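Local atomic coordinates of Baccell_00875 (Bacteroides cellulosilyticus DSM 14838, PDB entry 5NOK), a protein that is probably a polysaccharide lyase that cleaves glucuronate-linked sugars in plant arabinogalactan-type glycans. Residues Arg447-Met452 with Phe489-Ile494; Glu541-Ala546 with Ala591-Asp596; Asp109-Ile114 with Ser128-Gly133; Arg91-Ile96 with Val103-Gly108. All coordinates share one frame; numbering follows the deposited sequence.

Contact 1: Arg447-Met452 with Phe489-Ile494; sequences RGYNYM and FYAIGI
In the helical domain, the first turn of helix 449-464 packs through Tyr-449 and Met-452 against 489-494, the loop that carries the chain from helix 468-485 to helix 496-506. The phenol ring of Tyr-449 crosses the Ile-492 side chain at a slant, with Tyr-449 CE1 3.7 Å from Ile-492 CD1. Met-452, built as selenomethionine, keeps CG anti to its carbonyl carbon (chi1 -46°) and then bends twice. That path brings Met-452 CG to 3.8 Å from Ala-491 CB and lays SE alongside Ile-494, 3.8 Å from its CG1. Further back, the ring of Phe-489 reaches Gly-448, its CE2 3.9 Å from Gly-448 CA. Gly-448 has phi 131°, and a CB there would run into that ring atom. No direct hydrogen bond joins the two segments. A water does it instead, donating to Tyr-449 O at 3.1 Å and to Ile-492 O at 2.6 Å, so a single molecule joins the helix start to the loop. Around this core, Met-481 of helix 468-485 touches both Met-452 and Phe-489, Ile-494 rests on Phe-551 of helix 542-559, and Tyr-490 stacks on Phe-526.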
loop_
_atom_site.group_PDB
_atom_site.type_symbol
_atom_site.label_atom_id
_atom_site.label_comp_id
_atom_site.label_asym_id
_atom_site.label_seq_id
_atom_site.Cartn_x
_atom_site.Cartn_y
_atom_site.Cartn_z
ATOM N N ARG A 447 16.645 17.093 9.299
ATOM C CA ARG A 447 15.610 16.623 8.361
ATOM C C ARG A 447 14.398 17.536 8.188
ATOM O O ARG A 447 14.226 18.145 7.113
ATOM C CB ARG A 447 15.162 15.208 8.734
ATOM C CG ARG A 447 14.403 14.493 7.632
ATOM C CD ARG A 447 14.240 13.040 8.003
ATOM N NE ARG A 447 13.265 12.329 7.185
ATOM C CZ ARG A 447 12.824 11.098 7.446
ATOM N NH1 ARG A 447 13.271 10.421 8.505
ATOM N NH2 ARG A 447 11.931 10.535 6.642
ATOM N N GLY A 448 13.563 17.618 9.224
ATOM C CA GLY A 448 12.287 18.333 9.139
ATOM C C GLY A 448 11.183 17.452 9.678
ATOM O O GLY A 448 10.529 17.795 10.666
ATOM N N TYR A 449 10.990 16.308 9.026
ATOM C CA TYR A 449 10.046 15.276 9.490
ATOM C C TYR A 449 10.234 14.927 10.977
ATOM O O TYR A 449 9.255 14.750 11.707
ATOM C CB TYR A 449 10.182 13.985 8.649
ATOM C CG TYR A 449 9.628 14.046 7.232
ATOM C CD1 TYR A 449 8.302 13.709 6.969
ATOM C CD2 TYR A 449 10.439 14.395 6.151
ATOM C CE1 TYR A 449 7.788 13.739 5.674
ATOM C CE2 TYR A 449 9.932 14.432 4.854
ATOM C CZ TYR A 449 8.603 14.103 4.628
ATOM O OH TYR A 449 8.090 14.125 3.369
ATOM N N ASN A 450 11.492 14.850 11.420
ATOM C CA ASN A 450 11.828 14.414 12.799
ATOM C C ASN A 450 11.279 15.325 13.892
ATOM O O ASN A 450 10.958 14.869 14.989
ATOM C CB ASN A 450 13.351 14.316 12.966
ATOM C CG ASN A 450 14.001 13.440 11.913
ATOM O OD1 ASN A 450 13.344 12.578 11.332
ATOM N ND2 ASN A 450 15.286 13.662 11.657
ATOM N N TYR A 451 11.155 16.613 13.577
ATOM C CA TYR A 451 10.699 17.616 14.534
ATOM C C TYR A 451 9.236 17.398 14.930
ATOM O O TYR A 451 8.860 17.578 16.098
ATOM C CB TYR A 451 10.897 19.022 13.953
ATOM C CG TYR A 451 12.351 19.454 13.715
ATOM C CD1 TYR A 451 13.044 19.071 12.557
ATOM C CD2 TYR A 451 13.016 20.278 14.637
ATOM C CE1 TYR A 451 14.361 19.468 12.337
ATOM C CE2 TYR A 451 14.332 20.693 14.428
ATOM C CZ TYR A 451 15.005 20.295 13.281
ATOM O OH TYR A 451 16.308 20.709 13.069
HETATM N N MSE A 452 8.413 16.966 13.970
HETATM C CA MSE A 452 6.973 16.786 14.215
HETATM C C MSE A 452 6.747 15.664 15.215
HETATM O O MSE A 452 5.878 15.765 16.086
HETATM C CB MSE A 452 6.174 16.511 12.935
HETATM C CG MSE A 452 6.493 17.422 11.745
HETATM SE SE MSE A 452 6.104 19.332 12.079
HETATM C CE MSE A 452 7.732 19.933 12.994
ATOM N N PHE A 489 6.129 23.505 4.872
ATOM C CA PHE A 489 6.840 22.220 4.853
ATOM C C PHE A 489 5.836 21.081 5.038
ATOM O O PHE A 489 5.197 20.951 6.094
ATOM C CB PHE A 489 7.920 22.167 5.939
ATOM C CG PHE A 489 8.966 21.114 5.696
ATOM C CD1 PHE A 489 10.002 21.340 4.788
ATOM C CD2 PHE A 489 8.913 19.888 6.364
ATOM C CE1 PHE A 489 10.974 20.370 4.557
ATOM C CE2 PHE A 489 9.878 18.909 6.132
ATOM C CZ PHE A 489 10.912 19.150 5.228
ATOM N N TYR A 490 5.694 20.273 3.994
ATOM C CA TYR A 490 4.821 19.097 4.014
ATOM C C TYR A 490 5.488 18.025 4.862
ATOM O O TYR A 490 6.636 17.638 4.590
ATOM C CB TYR A 490 4.594 18.571 2.591
ATOM C CG TYR A 490 3.768 19.497 1.707
ATOM C CD1 TYR A 490 2.377 19.391 1.656
ATOM C CD2 TYR A 490 4.384 20.470 0.913
ATOM C CE1 TYR A 490 1.624 20.227 0.844
ATOM C CE2 TYR A 490 3.641 21.314 0.100
ATOM C CZ TYR A 490 2.261 21.187 0.068
ATOM O OH TYR A 490 1.530 22.024 -0.742
ATOM N N ALA A 491 4.782 17.561 5.890
ATOM C CA ALA A 491 5.372 16.679 6.899
ATOM C C ALA A 491 4.319 15.815 7.591
ATOM O O ALA A 491 3.177 16.246 7.807
ATOM C CB ALA A 491 6.147 17.497 7.930
ATOM N N ILE A 492 4.722 14.604 7.961
ATOM C CA ILE A 492 3.781 13.599 8.443
ATOM C C ILE A 492 3.435 13.898 9.891
ATOM O O ILE A 492 4.325 14.154 10.698
ATOM C CB ILE A 492 4.335 12.151 8.304
ATOM C CG1 ILE A 492 4.733 11.839 6.855
ATOM C CG2 ILE A 492 3.306 11.132 8.763
ATOM C CD1 ILE A 492 5.804 10.780 6.727
ATOM N N GLY A 493 2.139 13.870 10.200
ATOM C CA GLY A 493 1.659 13.891 11.574
ATOM C C GLY A 493 1.917 15.171 12.351
ATOM O O GLY A 493 2.147 15.113 13.570
ATOM N N ILE A 494 1.842 16.321 11.664
ATOM C CA ILE A 494 1.983 17.646 12.307
ATOM C C ILE A 494 0.874 17.745 13.366
ATOM O O ILE A 494 -0.299 17.690 13.010
ATOM C CB ILE A 494 1.889 18.830 11.305
ATOM C CG1 ILE A 494 2.918 18.665 10.175
ATOM C CG2 ILE A 494 2.109 20.171 12.014
ATOM C CD1 ILE A 494 3.101 19.868 9.275
HETATM O O HOH W 1 6.799 14.232 9.908
#

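Contact 2: Glu541-Ala546 with Ala591-Asp596; sequences EQSIVA and AIRHWD
Gln-542 and Arg-593 give up the most surface here, and their side chains cross at about a right angle. Gln-542 CG comes in at the edge of the guanidinium, 3.3 Å from Arg-593 NH1, while the amide beyond it covers the methyl of Ala-591, with Gln-542 CD 3.7 Å from Ala-591 CB. The amide nitrogen is engaged outside the pair by Trp-614 O and Thr-618 OG1. A bend at chi3 (57°) turns the Arg-593 head to where NH2 bonds Asp-596 OD2 at 2.8 Å, using the syn lone pair of that oxygen, 22° out of the guanidinium plane. Trp-595 is the third large contributor: its CZ2 sits over one guanidinium face, and Glu-541 CB packs 3.7 Å from Trp-595 CH2. Glu-541 OE2, uncertainly placed, makes at best a long salt bridge to Arg-593 NH1. A leucine in place of Arg-593 would probably leave Asp-596 without its charged mate and the edge beside Gln-542 CG poorly filled. Glu-541 is the N-cap of helix 542-559, its O accepting from both Ile-544 N and Val-545 N. The motif is a salt-bridge network at a helix start, firm between Arg-593 and Asp-596, long and doubtful toward Glu-541.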
loop_
_atom_site.group_PDB
_atom_site.type_symbol
_atom_site.label_atom_id
_atom_site.label_comp_id
_atom_site.label_asym_id
_atom_site.label_seq_id
_atom_site.Cartn_x
_atom_site.Cartn_y
_atom_site.Cartn_z
ATOM N N GLU A 541 3.821 11.074 -3.644
ATOM C CA GLU A 541 3.487 9.798 -3.000
ATOM C C GLU A 541 2.398 9.982 -1.944
ATOM O O GLU A 541 2.092 11.102 -1.533
ATOM C CB GLU A 541 4.727 9.154 -2.335
ATOM C CG GLU A 541 5.359 9.970 -1.204
ATOM C CD GLU A 541 6.485 9.244 -0.464
ATOM O OE1 GLU A 541 7.538 8.886 -1.084
ATOM O OE2 GLU A 541 6.330 9.050 0.761
ATOM N N GLN A 542 1.863 8.854 -1.491
ATOM C CA GLN A 542 0.873 8.755 -0.410
ATOM C C GLN A 542 1.147 9.646 0.801
ATOM O O GLN A 542 0.232 10.261 1.350
ATOM C CB GLN A 542 0.784 7.265 0.035
ATOM C CG GLN A 542 0.628 6.956 1.539
ATOM C CD GLN A 542 -0.748 7.274 1.996
ATOM O OE1 GLN A 542 -1.559 7.754 1.190
ATOM N NE2 GLN A 542 -1.042 7.015 3.278
ATOM N N SER A 543 2.393 9.644 1.264
ATOM C CA SER A 543 2.733 10.274 2.552
ATOM C C SER A 543 3.218 11.726 2.422
ATOM O O SER A 543 3.741 12.267 3.390
ATOM C CB SER A 543 3.764 9.424 3.299
ATOM O OG SER A 543 4.924 9.238 2.508
ATOM N N ILE A 544 3.083 12.312 1.224
ATOM C CA ILE A 544 3.008 13.756 1.031
ATOM C C ILE A 544 1.536 14.208 0.980
ATOM O O ILE A 544 1.147 15.130 1.710
ATOM C CB ILE A 544 3.706 14.205 -0.276
ATOM N N VAL A 545 0.719 13.552 0.140
ATOM C CA VAL A 545 -0.692 13.938 -0.073
ATOM C C VAL A 545 -1.503 13.831 1.216
ATOM O O VAL A 545 -2.204 14.751 1.603
ATOM C CB VAL A 545 -1.384 13.055 -1.151
ATOM C CG1 VAL A 545 -2.879 13.370 -1.262
ATOM C CG2 VAL A 545 -0.734 13.210 -2.519
ATOM N N ALA A 546 -1.430 12.689 1.874
ATOM C CA ALA A 546 -2.283 12.428 3.028
ATOM C C ALA A 546 -2.040 13.321 4.224
ATOM O O ALA A 546 -3.007 13.713 4.871
ATOM C CB ALA A 546 -2.185 10.970 3.473
ATOM N N ALA A 591 -3.122 2.010 1.069
ATOM C CA ALA A 591 -2.438 2.750 0.011
ATOM C C ALA A 591 -1.250 1.992 -0.602
ATOM O O ALA A 591 -0.528 1.302 0.087
ATOM C CB ALA A 591 -1.976 4.105 0.510
ATOM N N ILE A 592 -1.101 2.159 -1.914
ATOM C CA ILE A 592 -0.007 1.691 -2.659
ATOM C C ILE A 592 1.227 2.406 -2.156
ATOM O O ILE A 592 1.306 3.625 -2.221
ATOM C CB ILE A 592 -0.192 2.002 -4.165
ATOM C CG1 ILE A 592 -1.342 1.147 -4.759
ATOM C CG2 ILE A 592 1.102 1.713 -4.930
ATOM C CD1 ILE A 592 -1.802 1.626 -6.110
ATOM N N ARG A 593 2.140 1.621 -1.596
ATOM C CA ARG A 593 3.493 2.046 -1.235
ATOM C C ARG A 593 4.405 0.884 -1.656
ATOM O O ARG A 593 4.014 -0.276 -1.520
ATOM C CB ARG A 593 3.593 2.313 0.259
ATOM C CG ARG A 593 2.608 3.362 0.759
ATOM C CD ARG A 593 2.699 3.633 2.252
ATOM N NE ARG A 593 4.054 4.054 2.618
ATOM C CZ ARG A 593 4.577 5.270 2.433
ATOM N NH1 ARG A 593 3.870 6.270 1.904
ATOM N NH2 ARG A 593 5.839 5.482 2.774
ATOM N N HIS A 594 5.582 1.185 -2.201
ATOM C CA HIS A 594 6.442 0.166 -2.785
ATOM C C HIS A 594 7.949 0.413 -2.632
ATOM O O HIS A 594 8.708 -0.058 -3.449
ATOM C CB HIS A 594 6.079 -0.039 -4.266
ATOM C CG HIS A 594 6.014 1.224 -5.056
ATOM N ND1 HIS A 594 7.134 1.940 -5.427
ATOM C CD2 HIS A 594 4.950 1.913 -5.540
ATOM C CE1 HIS A 594 6.765 3.010 -6.109
ATOM N NE2 HIS A 594 5.443 3.019 -6.187
ATOM N N TRP A 595 8.392 1.092 -1.577
ATOM C CA TRP A 595 9.833 1.389 -1.420
ATOM C C TRP A 595 10.438 1.168 -0.032
ATOM O O TRP A 595 11.656 0.951 0.073
ATOM C CB TRP A 595 10.149 2.814 -1.889
ATOM C CG TRP A 595 9.317 3.839 -1.209
ATOM C CD1 TRP A 595 9.613 4.513 -0.063
ATOM C CD2 TRP A 595 8.040 4.310 -1.634
ATOM N NE1 TRP A 595 8.597 5.384 0.250
ATOM C CE2 TRP A 595 7.610 5.268 -0.690
ATOM C CE3 TRP A 595 7.224 4.026 -2.724
ATOM C CZ2 TRP A 595 6.383 5.927 -0.797
ATOM C CZ3 TRP A 595 6.000 4.670 -2.825
ATOM C CH2 TRP A 595 5.598 5.620 -1.871
ATOM N N ASP A 596 9.610 1.188 1.012
ATOM C CA ASP A 596 10.100 1.177 2.397
ATOM C C ASP A 596 10.817 -0.103 2.808
ATOM O O ASP A 596 11.546 -0.100 3.815
ATOM C CB ASP A 596 8.961 1.454 3.382
ATOM C CG ASP A 596 8.452 2.878 3.291
ATOM O OD1 ASP A 596 9.205 3.787 3.708
ATOM O OD2 ASP A 596 7.305 3.087 2.819
#

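Contact 3: Asp109-Ile114 with Ser128-Gly133; sequences DIRILI and SFTNEG
Arg-111 and Leu-113 pair with Thr-130 and Ser-128 in the antiparallel beta hairpin of strands 110-119 and 122-131. These are the hydrogen-bonded pairs, each closed by two backbone bonds: Arg-111 N to Thr-130 O and the return bond are both 2.9 Å. Alternating with them, the non-hydrogen-bonded pairs Ile-110 with Asn-131 and Ile-112 with Phe-129 add CA-H...O contacts, such as Ile-110 CA to Thr-130 O at 3.2 Å.

Apolar packing lies on the face of Ile-110, Ile-112 and Phe-129, where Ile-112 CG1 crosses toward the ring at 3.9 Å from Phe-129 CD2. Phe-77 of strand 75-81 covers both isoleucines.

The face of Arg-111, Leu-113, Ser-128 and Thr-130 carries the polar contacts. The Arg-111 chain runs beside Thr-130, with Thr-130 CB over one guanidinium face, and crosses Glu-132 at about a right angle. Opposite charges stop short of a salt bridge, Arg-111 NH1 being 4.3 Å from Glu-132 OE2, an oxygen that pairs instead with Arg-106. Thr-130 OG1 bonds Ser-232.

Where the strands part, Asn-131 OD1 takes the N-H of Gly-133 in an Asx turn, and Glu-132 N sits almost in line with the Asp-109 carbonyl, 2.6 Å from its O.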
loop_
_atom_site.group_PDB
_atom_site.type_symbol
_atom_site.label_atom_id
_atom_site.label_comp_id
_atom_site.label_asym_id
_atom_site.label_seq_id
_atom_site.Cartn_x
_atom_site.Cartn_y
_atom_site.Cartn_z
ATOM N N ASP A 109 9.056 -25.857 -27.901
ATOM C CA ASP A 109 7.849 -26.619 -28.220
ATOM C C ASP A 109 6.527 -25.826 -28.054
ATOM O O ASP A 109 5.463 -26.347 -28.376
ATOM C CB ASP A 109 7.763 -27.852 -27.312
ATOM C CG ASP A 109 9.047 -28.680 -27.314
ATOM O OD1 ASP A 109 9.547 -29.031 -28.424
ATOM O OD2 ASP A 109 9.540 -28.973 -26.197
ATOM N N ILE A 110 6.591 -24.602 -27.537
ATOM C CA ILE A 110 5.394 -23.877 -27.132
ATOM C C ILE A 110 5.075 -22.805 -28.155
ATOM O O ILE A 110 5.907 -21.950 -28.407
ATOM C CB ILE A 110 5.563 -23.199 -25.762
ATOM C CG1 ILE A 110 6.104 -24.175 -24.699
ATOM C CG2 ILE A 110 4.251 -22.571 -25.315
ATOM C CD1 ILE A 110 5.237 -25.388 -24.437
ATOM N N ARG A 111 3.880 -22.875 -28.730
ATOM C CA ARG A 111 3.310 -21.783 -29.520
ATOM C C ARG A 111 2.520 -20.811 -28.637
ATOM O O ARG A 111 1.674 -21.244 -27.852
ATOM C CB ARG A 111 2.358 -22.353 -30.559
ATOM C CG ARG A 111 1.924 -21.404 -31.653
ATOM C CD ARG A 111 1.041 -22.151 -32.648
ATOM N NE ARG A 111 -0.254 -22.511 -32.058
ATOM C CZ ARG A 111 -0.990 -23.575 -32.386
ATOM N NH1 ARG A 111 -0.587 -24.447 -33.317
ATOM N NH2 ARG A 111 -2.154 -23.781 -31.768
ATOM N N ILE A 112 2.798 -19.518 -28.778
ATOM C CA ILE A 112 2.053 -18.490 -28.107
ATOM C C ILE A 112 1.304 -17.714 -29.191
ATOM O O ILE A 112 1.919 -17.033 -30.014
ATOM C CB ILE A 112 2.918 -17.528 -27.294
ATOM C CG1 ILE A 112 3.829 -18.281 -26.312
ATOM C CG2 ILE A 112 2.017 -16.558 -26.527
ATOM C CD1 ILE A 112 5.233 -18.533 -26.830
ATOM N N LEU A 113 -0.021 -17.829 -29.196
ATOM C CA LEU A 113 -0.824 -17.135 -30.179
ATOM C C LEU A 113 -1.579 -16.038 -29.445
ATOM O O LEU A 113 -2.249 -16.301 -28.450
ATOM C CB LEU A 113 -1.761 -18.118 -30.870
ATOM C CG LEU A 113 -2.840 -17.590 -31.817
ATOM C CD1 LEU A 113 -2.235 -16.907 -33.042
ATOM C CD2 LEU A 113 -3.724 -18.765 -32.231
ATOM N N ILE A 114 -1.451 -14.806 -29.922
ATOM C CA ILE A 114 -2.205 -13.677 -29.387
ATOM C C ILE A 114 -3.232 -13.246 -30.434
ATOM O O ILE A 114 -2.869 -13.037 -31.590
ATOM C CB ILE A 114 -1.283 -12.512 -29.028
ATOM C CG1 ILE A 114 -0.157 -12.998 -28.103
ATOM C CG2 ILE A 114 -2.067 -11.381 -28.363
ATOM C CD1 ILE A 114 0.706 -11.888 -27.535
ATOM N N SER A 128 -3.119 -17.837 -26.231
ATOM C CA SER A 128 -3.146 -19.314 -26.204
ATOM C C SER A 128 -1.746 -19.816 -26.113
ATOM O O SER A 128 -0.893 -19.317 -26.834
ATOM C CB SER A 128 -3.730 -19.891 -27.491
ATOM O OG SER A 128 -5.045 -19.466 -27.614
ATOM N N PHE A 129 -1.536 -20.849 -25.304
ATOM C CA PHE A 129 -0.235 -21.488 -25.153
ATOM C C PHE A 129 -0.416 -22.943 -25.535
ATOM O O PHE A 129 -1.184 -23.639 -24.882
ATOM C CB PHE A 129 0.266 -21.393 -23.707
ATOM C CG PHE A 129 0.450 -19.982 -23.226
ATOM C CD1 PHE A 129 -0.651 -19.218 -22.799
ATOM C CD2 PHE A 129 1.689 -19.397 -23.232
ATOM C CE1 PHE A 129 -0.498 -17.896 -22.388
ATOM C CE2 PHE A 129 1.849 -18.081 -22.806
ATOM C CZ PHE A 129 0.758 -17.334 -22.394
ATOM N N THR A 130 0.315 -23.414 -26.550
ATOM C CA THR A 130 0.086 -24.745 -27.101
ATOM C C THR A 130 1.380 -25.536 -27.130
ATOM O O THR A 130 2.401 -25.042 -27.582
ATOM C CB THR A 130 -0.567 -24.658 -28.506
ATOM O OG1 THR A 130 -1.739 -23.826 -28.447
ATOM C CG2 THR A 130 -0.980 -26.079 -29.050
ATOM N N ASN A 131 1.349 -26.744 -26.595
ATOM C CA ASN A 131 2.499 -27.662 -26.668
ATOM C C ASN A 131 2.511 -28.294 -28.062
ATOM O O ASN A 131 1.683 -29.151 -28.340
ATOM C CB ASN A 131 2.406 -28.752 -25.590
ATOM C CG ASN A 131 3.646 -29.651 -25.535
ATOM O OD1 ASN A 131 4.623 -29.425 -26.246
ATOM N ND2 ASN A 131 3.604 -30.668 -24.682
ATOM N N GLU A 132 3.426 -27.843 -28.923
ATOM C CA GLU A 132 3.602 -28.413 -30.276
ATOM C C GLU A 132 4.458 -29.688 -30.344
ATOM O O GLU A 132 4.441 -30.368 -31.358
ATOM C CB GLU A 132 4.291 -27.414 -31.198
ATOM C CG GLU A 132 3.474 -26.206 -31.611
ATOM C CD GLU A 132 4.262 -25.293 -32.543
ATOM O OE1 GLU A 132 5.465 -25.573 -32.802
ATOM O OE2 GLU A 132 3.688 -24.292 -33.024
ATOM N N GLY A 133 5.224 -29.981 -29.299
ATOM C CA GLY A 133 6.185 -31.091 -29.315
ATOM C C GLY A 133 5.578 -32.461 -29.055
ATOM O O GLY A 133 4.358 -32.587 -28.866
HETATM O O HOH W 2 -5.038 -16.698 -28.845
#

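Contact 4: Arg91-Ile96 with Val103-Gly108; sequences RIPVEI and VLYREG
The Tyr-105 ring meets the backbone of Arg-91 at its edge: Arg-91 O lies in the ring plane, and Arg-91 C is 3.9 Å from Tyr-105 CE2. Pro-93 comes at the same ring obliquely and runs alongside it, Pro-93 CG 3.8 Å from Tyr-105 CE2. The Arg-91 guanidinium, salt-bridged to Asp-68, has Ile-92 CD1 over one face, and that of Arg-106, salt-bridged to Glu-132, is met at a slant by Val-94 CG1, 3.8 Å from Arg-106 NH2. Tyr-105 holds CG anti to its carbonyl carbon (chi1 -51°), which carries the ring alongside the proline and its hydroxyl on to Thr-37 O. An alanine in place of Tyr-105 would probably strip Pro-93 of its flat neighbour and deprive Thr-37 O of its hydroxyl mate.

Pro-93 CG also presses on Val-103 CG1 at 3.6 Å. The backbone then breaks the regular pairing: Val-94 N and Glu-95 N both bond Leu-104 O, at 2.8 Å for Val-94 N, a classic beta bulge. Leu-104 N answers to Glu-95 O at 2.9 Å. Toward Ile-92 and Arg-106, away from the bulge, a water accepts from Arg-106 N and sits 2.7 Å from Ile-92 O, with Glu-107 OE2 also bidding for its protons.

In the fold, strand 95-96 is an outermost strand of its antiparallel sheet. Strand 102-107 lies between it and strand 110-119, whose Ile-112 and Ile-114 pack on Tyr-105, while Trp-90 of strand 84-90 meets the tyrosine ring.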
loop_
_atom_site.group_PDB
_atom_site.type_symbol
_atom_site.label_atom_id
_atom_site.label_comp_id
_atom_site.label_asym_id
_atom_site.label_seq_id
_atom_site.Cartn_x
_atom_site.Cartn_y
_atom_site.Cartn_z
ATOM N N ARG A 91 9.198 -12.598 -27.707
ATOM C CA ARG A 91 9.579 -11.239 -28.073
ATOM C C ARG A 91 9.499 -10.916 -29.568
ATOM O O ARG A 91 9.029 -9.835 -29.942
ATOM C CB ARG A 91 10.966 -10.924 -27.550
ATOM C CG ARG A 91 11.368 -9.468 -27.729
ATOM C CD ARG A 91 12.803 -9.218 -27.314
ATOM N NE ARG A 91 13.270 -8.025 -28.015
ATOM C CZ ARG A 91 14.074 -8.007 -29.078
ATOM N NH1 ARG A 91 14.585 -9.124 -29.597
ATOM N NH2 ARG A 91 14.395 -6.834 -29.611
ATOM N N ILE A 92 9.982 -11.816 -30.409
ATOM C CA ILE A 92 9.970 -11.633 -31.846
ATOM C C ILE A 92 8.992 -12.639 -32.409
ATOM O O ILE A 92 9.188 -13.845 -32.251
ATOM C CB ILE A 92 11.357 -11.899 -32.488
ATOM C CG1 ILE A 92 12.437 -10.994 -31.872
ATOM C CG2 ILE A 92 11.284 -11.743 -34.014
ATOM C CD1 ILE A 92 12.160 -9.500 -31.972
ATOM N N PRO A 93 7.942 -12.159 -33.087
ATOM C CA PRO A 93 6.992 -13.088 -33.664
ATOM C C PRO A 93 7.552 -13.909 -34.804
ATOM O O PRO A 93 8.466 -13.498 -35.479
ATOM C CB PRO A 93 5.882 -12.187 -34.202
ATOM C CG PRO A 93 6.076 -10.880 -33.562
ATOM C CD PRO A 93 7.532 -10.762 -33.275
ATOM N N VAL A 94 6.972 -15.069 -35.011
ATOM C CA VAL A 94 7.206 -15.833 -36.213
ATOM C C VAL A 94 6.273 -15.348 -37.318
ATOM O O VAL A 94 6.691 -15.268 -38.468
ATOM C CB VAL A 94 7.052 -17.337 -35.941
ATOM C CG1 VAL A 94 7.119 -18.121 -37.241
ATOM C CG2 VAL A 94 8.163 -17.782 -35.005
ATOM N N GLU A 95 5.025 -15.050 -36.953
ATOM C CA GLU A 95 4.023 -14.469 -37.847
ATOM C C GLU A 95 3.307 -13.328 -37.143
ATOM O O GLU A 95 2.946 -13.440 -35.963
ATOM C CB GLU A 95 2.932 -15.480 -38.217
ATOM C CG GLU A 95 3.369 -16.746 -38.941
ATOM C CD GLU A 95 2.257 -17.805 -38.979
ATOM O OE1 GLU A 95 1.053 -17.433 -39.060
ATOM O OE2 GLU A 95 2.587 -19.018 -38.902
ATOM N N ILE A 96 3.074 -12.251 -37.877
ATOM C CA ILE A 96 2.258 -11.155 -37.395
ATOM C C ILE A 96 1.388 -10.619 -38.546
ATOM O O ILE A 96 1.913 -10.329 -39.621
ATOM C CB ILE A 96 3.120 -10.061 -36.715
ATOM C CG1 ILE A 96 2.268 -8.826 -36.393
ATOM C CG2 ILE A 96 4.311 -9.673 -37.583
ATOM C CD1 ILE A 96 2.887 -7.870 -35.400
ATOM N N VAL A 103 -0.894 -12.386 -33.630
ATOM C CA VAL A 103 0.551 -12.548 -33.470
ATOM C C VAL A 103 0.824 -13.972 -32.989
ATOM O O VAL A 103 0.134 -14.470 -32.088
ATOM C CB VAL A 103 1.139 -11.534 -32.452
ATOM C CG1 VAL A 103 2.635 -11.391 -32.641
ATOM C CG2 VAL A 103 0.525 -10.163 -32.601
ATOM N N LEU A 104 1.824 -14.617 -33.589
ATOM C CA LEU A 104 2.208 -15.991 -33.267
ATOM C C LEU A 104 3.684 -15.982 -32.942
ATOM O O LEU A 104 4.478 -15.542 -33.755
ATOM C CB LEU A 104 1.950 -16.954 -34.435
ATOM C CG LEU A 104 2.150 -18.473 -34.204
ATOM C CD1 LEU A 104 1.212 -19.295 -35.073
ATOM C CD2 LEU A 104 3.565 -18.962 -34.465
ATOM N N TYR A 105 4.030 -16.445 -31.741
ATOM C CA TYR A 105 5.405 -16.649 -31.323
ATOM C C TYR A 105 5.606 -18.133 -31.099
ATOM O O TYR A 105 4.645 -18.889 -30.834
ATOM C CB TYR A 105 5.685 -15.952 -29.997
ATOM C CG TYR A 105 5.275 -14.517 -29.934
ATOM C CD1 TYR A 105 3.950 -14.169 -29.665
ATOM C CD2 TYR A 105 6.199 -13.515 -30.086
ATOM C CE1 TYR A 105 3.552 -12.846 -29.596
ATOM C CE2 TYR A 105 5.820 -12.179 -30.023
ATOM C CZ TYR A 105 4.489 -11.847 -29.795
ATOM O OH TYR A 105 4.111 -10.551 -29.719
ATOM N N ARG A 106 6.861 -18.544 -31.181
ATOM C CA ARG A 106 7.201 -19.935 -30.989
ATOM C C ARG A 106 8.503 -20.004 -30.248
ATOM O O ARG A 106 9.516 -19.580 -30.749
ATOM C CB ARG A 106 7.282 -20.665 -32.317
ATOM C CG ARG A 106 7.743 -22.107 -32.161
ATOM C CD ARG A 106 7.059 -23.035 -33.141
ATOM N NE ARG A 106 7.031 -22.440 -34.473
ATOM C CZ ARG A 106 5.961 -22.267 -35.251
ATOM N NH1 ARG A 106 4.743 -22.693 -34.901
ATOM N NH2 ARG A 106 6.134 -21.678 -36.427
ATOM N N GLU A 107 8.457 -20.523 -29.032
ATOM C CA GLU A 107 9.634 -20.602 -28.193
ATOM C C GLU A 107 9.732 -22.060 -27.778
ATOM O O GLU A 107 8.957 -22.527 -26.935
ATOM C CB GLU A 107 9.496 -19.650 -26.999
ATOM C CG GLU A 107 9.244 -18.184 -27.352
ATOM C CD GLU A 107 10.391 -17.479 -28.094
ATOM O OE1 GLU A 107 11.577 -17.860 -27.921
ATOM O OE2 GLU A 107 10.099 -16.513 -28.854
ATOM N N GLY A 108 10.645 -22.788 -28.427
ATOM C CA GLY A 108 10.810 -24.223 -28.203
ATOM C C GLY A 108 9.618 -25.001 -28.744
ATOM O O GLY A 108 9.209 -24.808 -29.886
HETATM O O HOH W 3 8.676 -16.321 -31.422
#

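Contacts 1 and 2 are buried in the helical part of the chain and touch, Ile-492 CG1 lying 3.6 Å from Ser-543 O; in each, a helix start meets a loop. Contact 1 is mostly apolar with a bridging water, whereas contact 2, close to the centre of the chain, buries charge. Contacts 3 and 4 lie far off, about 55 Å and 53 Å from contact 1 between centres, in the same antiparallel sheet, contact 4 at its outer strand and contact 3 further in. They hold consecutive strands of it, so backbone bonds dominate both, and Glu-132 of contact 3 salt-bridges Arg-106 of contact 4. Contact 3 is partly buried; contact 4 is a surface contact.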